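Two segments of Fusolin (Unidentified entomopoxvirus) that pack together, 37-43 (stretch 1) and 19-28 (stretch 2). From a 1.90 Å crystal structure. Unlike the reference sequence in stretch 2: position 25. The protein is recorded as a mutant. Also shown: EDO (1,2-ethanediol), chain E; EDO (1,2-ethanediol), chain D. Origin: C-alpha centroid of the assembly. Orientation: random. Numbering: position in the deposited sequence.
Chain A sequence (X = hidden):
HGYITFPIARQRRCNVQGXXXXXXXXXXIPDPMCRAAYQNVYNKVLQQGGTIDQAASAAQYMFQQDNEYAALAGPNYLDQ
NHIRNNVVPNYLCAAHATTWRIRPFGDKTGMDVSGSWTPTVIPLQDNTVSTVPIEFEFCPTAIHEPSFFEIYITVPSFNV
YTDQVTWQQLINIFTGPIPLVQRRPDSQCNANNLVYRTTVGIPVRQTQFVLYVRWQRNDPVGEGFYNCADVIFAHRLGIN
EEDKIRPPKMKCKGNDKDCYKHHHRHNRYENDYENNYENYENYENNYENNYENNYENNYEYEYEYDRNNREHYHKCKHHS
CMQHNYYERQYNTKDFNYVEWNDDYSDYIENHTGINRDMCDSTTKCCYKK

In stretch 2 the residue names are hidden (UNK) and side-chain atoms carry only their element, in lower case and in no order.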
# COMPACT_ATOMS: atom_id res chain seq x y z
N ALA A 37 21.87 -3.18 -3.77
CA ALA A 37 22.64 -1.95 -4.09
C ALA A 37 24.13 -2.26 -4.02
O ALA A 37 24.88 -1.95 -4.94
CB ALA A 37 22.28 -0.84 -3.10
N TYR A 38 24.55 -2.94 -2.93
CA TYR A 38 25.94 -3.34 -2.72
C TYR A 38 26.41 -4.24 -3.88
O TYR A 38 27.44 -3.97 -4.52
CB TYR A 38 26.08 -4.08 -1.38
CG TYR A 38 27.50 -4.48 -1.04
CD1 TYR A 38 28.11 -5.56 -1.68
CD2 TYR A 38 28.23 -3.78 -0.09
CE1 TYR A 38 29.41 -5.93 -1.35
CE2 TYR A 38 29.53 -4.14 0.23
CZ TYR A 38 30.10 -5.25 -0.37
OH TYR A 38 31.37 -5.58 -0.04
N GLN A 39 25.66 -5.28 -4.14
CA GLN A 39 25.99 -6.27 -5.16
C GLN A 39 25.97 -5.72 -6.58
O GLN A 39 26.76 -6.18 -7.41
CB GLN A 39 25.11 -7.51 -5.02
CG GLN A 39 25.54 -8.26 -3.74
CD GLN A 39 24.74 -9.49 -3.38
OE1 GLN A 39 23.73 -9.82 -3.99
NE2 GLN A 39 25.22 -10.21 -2.39
N ASN A 40 25.18 -4.69 -6.85
CA ASN A 40 25.22 -4.10 -8.18
C ASN A 40 26.57 -3.45 -8.42
O ASN A 40 27.18 -3.63 -9.48
CB ASN A 40 24.10 -3.06 -8.39
CG ASN A 40 23.07 -3.51 -9.38
OD1 ASN A 40 22.78 -4.69 -9.52
ND2 ASN A 40 22.58 -2.60 -10.19
N VAL A 41 27.07 -2.71 -7.43
CA VAL A 41 28.37 -2.04 -7.57
C VAL A 41 29.48 -3.09 -7.59
O VAL A 41 30.36 -3.02 -8.44
CB VAL A 41 28.58 -0.99 -6.48
CG1 VAL A 41 30.00 -0.44 -6.55
CG2 VAL A 41 27.54 0.12 -6.63
N TYR A 42 29.44 -4.04 -6.68
CA TYR A 42 30.40 -5.14 -6.64
C TYR A 42 30.44 -5.88 -8.02
O TYR A 42 31.51 -6.02 -8.61
CB TYR A 42 30.00 -6.11 -5.51
CG TYR A 42 30.91 -7.30 -5.31
CD1 TYR A 42 30.56 -8.55 -5.79
CD2 TYR A 42 32.06 -7.20 -4.54
CE1 TYR A 42 31.38 -9.66 -5.59
CE2 TYR A 42 32.90 -8.31 -4.33
CZ TYR A 42 32.56 -9.53 -4.87
OH TYR A 42 33.37 -10.62 -4.66
N ASN A 43 29.28 -6.25 -8.54
CA ASN A 43 29.23 -6.95 -9.84
C ASN A 43 29.65 -6.05 -11.01
O ASN A 43 30.27 -6.56 -11.94
CB ASN A 43 27.86 -7.56 -10.09
CG ASN A 43 27.54 -8.69 -9.15
OD1 ASN A 43 28.41 -9.30 -8.57
ND2 ASN A 43 26.28 -8.93 -8.91
N UNK A 19 26.68 -5.41 8.18
CA UNK A 19 26.80 -6.70 7.51
C UNK A 19 27.52 -6.59 6.17
O UNK A 19 27.62 -7.60 5.48
N UNK A 20 28.04 -5.40 5.79
CA UNK A 20 28.65 -5.16 4.46
C UNK A 20 30.19 -5.16 4.49
O UNK A 20 30.82 -5.24 3.43
c UNK A 20 28.26 -0.83 6.24
c UNK A 20 27.82 -1.96 5.56
c UNK A 20 28.16 -3.82 3.88
c UNK A 20 30.33 -0.93 5.09
c UNK A 20 29.89 -2.05 4.40
c UNK A 20 29.51 -0.32 6.01
c UNK A 20 28.63 -2.58 4.63
N UNK A 21 30.81 -5.00 5.66
CA UNK A 21 32.28 -5.02 5.71
C UNK A 21 32.83 -6.40 5.37
O UNK A 21 33.95 -6.51 4.88
c UNK A 21 32.80 -4.59 7.10
c UNK A 21 34.30 -0.72 4.99
c UNK A 21 32.82 -0.87 7.31
c UNK A 21 31.96 -2.60 8.43
c UNK A 21 33.19 -2.05 6.64
c UNK A 21 33.90 0.45 5.66
n UNK A 21 32.01 -1.22 8.35
c UNK A 21 33.93 -1.96 5.46
c UNK A 21 32.64 -3.15 7.39
c UNK A 21 33.12 0.40 6.79
N UNK A 22 32.07 -7.44 5.67
CA UNK A 22 32.49 -8.82 5.46
C UNK A 22 31.27 -9.74 5.51
O UNK A 22 30.43 -9.52 6.39
c UNK A 22 33.49 -9.23 6.57
c UNK A 22 37.34 -11.39 3.57
c UNK A 22 37.10 -10.03 3.78
c UNK A 22 33.84 -11.76 6.46
n UNK A 22 34.67 -12.63 5.80
c UNK A 22 35.58 -11.92 5.07
c UNK A 22 34.23 -10.47 6.21
c UNK A 22 35.31 -10.55 5.28
c UNK A 22 36.58 -12.35 4.19
c UNK A 22 36.07 -9.60 4.60
N UNK A 23 31.12 -10.78 4.67
CA UNK A 23 31.95 -11.18 3.51
C UNK A 23 32.00 -10.09 2.42
O UNK A 23 31.12 -9.23 2.38
c UNK A 23 29.93 -11.63 4.79
c UNK A 23 30.29 -12.85 4.02
c UNK A 23 31.25 -12.44 2.99
N UNK A 24 33.04 -10.09 1.57
CA UNK A 24 33.17 -9.01 0.57
C UNK A 24 32.10 -8.95 -0.51
O UNK A 24 31.95 -7.91 -1.11
c UNK A 24 34.18 -11.03 1.51
c UNK A 24 34.97 -10.59 0.34
c UNK A 24 34.55 -9.25 -0.07
N UNK A 25 31.37 -10.03 -0.78
CA UNK A 25 30.34 -10.01 -1.81
C UNK A 25 28.99 -9.42 -1.31
O UNK A 25 28.03 -9.43 -2.07
c UNK A 25 30.10 -11.42 -2.36
o UNK A 25 28.99 -13.46 -1.90
c UNK A 25 29.43 -12.42 -1.42
o UNK A 25 29.41 -12.17 -0.20
N UNK A 26 28.91 -8.98 -0.06
CA UNK A 26 27.68 -8.41 0.48
C UNK A 26 26.62 -9.39 0.91
O UNK A 26 25.54 -8.95 1.29
N UNK A 27 26.92 -10.70 0.92
CA UNK A 27 25.96 -11.74 1.31
C UNK A 27 25.57 -11.65 2.81
O UNK A 27 24.62 -12.26 3.21
o UNK A 27 27.70 -13.31 1.76
c UNK A 27 26.52 -13.12 1.00
N UNK A 28 26.29 -10.89 3.62
CA UNK A 28 25.96 -10.68 5.03
C UNK A 28 25.00 -9.52 5.24
O UNK A 28 24.60 -9.24 6.38
C1 EDO E . 27.44 -11.14 -5.84
O1 EDO E . 28.35 -11.43 -6.89
C2 EDO E . 26.07 -11.75 -6.14
O2 EDO E . 25.44 -11.09 -7.24
C1 EDO D . 29.58 0.42 10.60
O1 EDO D . 30.17 1.17 9.57
C2 EDO D . 28.71 -0.69 9.99
O2 EDO D . 27.40 -0.65 10.52

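Position 19 has no side-chain atoms, does not touch the helix of stretch 1, and has a phi of 76°, a value that by itself favours glycine; an ideal CB here would lie 2.3 Å from the backbone O of position 28. It is G19.

Position 20 carries one carbon followed by a ring of six carbons. Its CB lies 3.9 Å from Y38 CE2, while the ring leads away from the helix. This is F20.

At position 21 one carbon leads into fused five- and six-membered rings holding eight carbons and one nitrogen, the indole of tryptophan, and the side chain points away from stretch 1 without touching it. This is W21, and its NE1 donates a hydrogen bond to O1 of the chain D ethanediol (3.3 Å).

Position 22 repeats the same nine carbons and one nitrogen in the same arrangement, again directed away from the helix and exposed, so it is W22.

Three carbons close a ring onto the backbone nitrogen at position 23 and make no contact with the helix, which identifies P23; the peptide bond before it is cis. At position 24 three carbons again close a ring onto the backbone nitrogen, and the backbone O accepts a hydrogen bond from Y38 OH at 2.6 Å; this is P24.

Position 25 has two carbons, the second bearing two oxygens: a short carboxylate. Its CB is 3.9 Å from Y42 CE1, and its backbone O accepts a hydrogen bond from Q39 NE2 (2.9 Å), but the carboxylate turns back to its own stretch. It is D25, where the reference sequence has glycine.

Position 26 lacks a side chain. An ideal CB would fall 2.4 Å from Y38 CD1, a clash, and phi is 80°; both fit G26. It closes the type I turn that starts at P23, with a weak hydrogen bond from G26 N to P23 O (3.3 Å).

One carbon and one oxygen at position 27, pointing away from the helix, make S27. Both S27 OG (2.8 Å) and S27 N (3.1 Å) donate to D25 OD1, which ties the chain together just after the turn. Position 28, again without side-chain atoms and out of contact with the helix, is G28; a CB would lie 2.9 Å from G19 O.

The contact thus sets one side of a helix against the backbone of a turn. Y38 and Y42, one helical turn apart and both with chi1 t, present ring faces to G26 CA and D25 CA, each 3.9 Å from the ring centroid. Because P24 O and D25 O are carbonyls, the helix reads the path of the main chain, and the bare G26 lets Y38 lie close against it.

Stretch 2 19-28: GFWWPPDGSG
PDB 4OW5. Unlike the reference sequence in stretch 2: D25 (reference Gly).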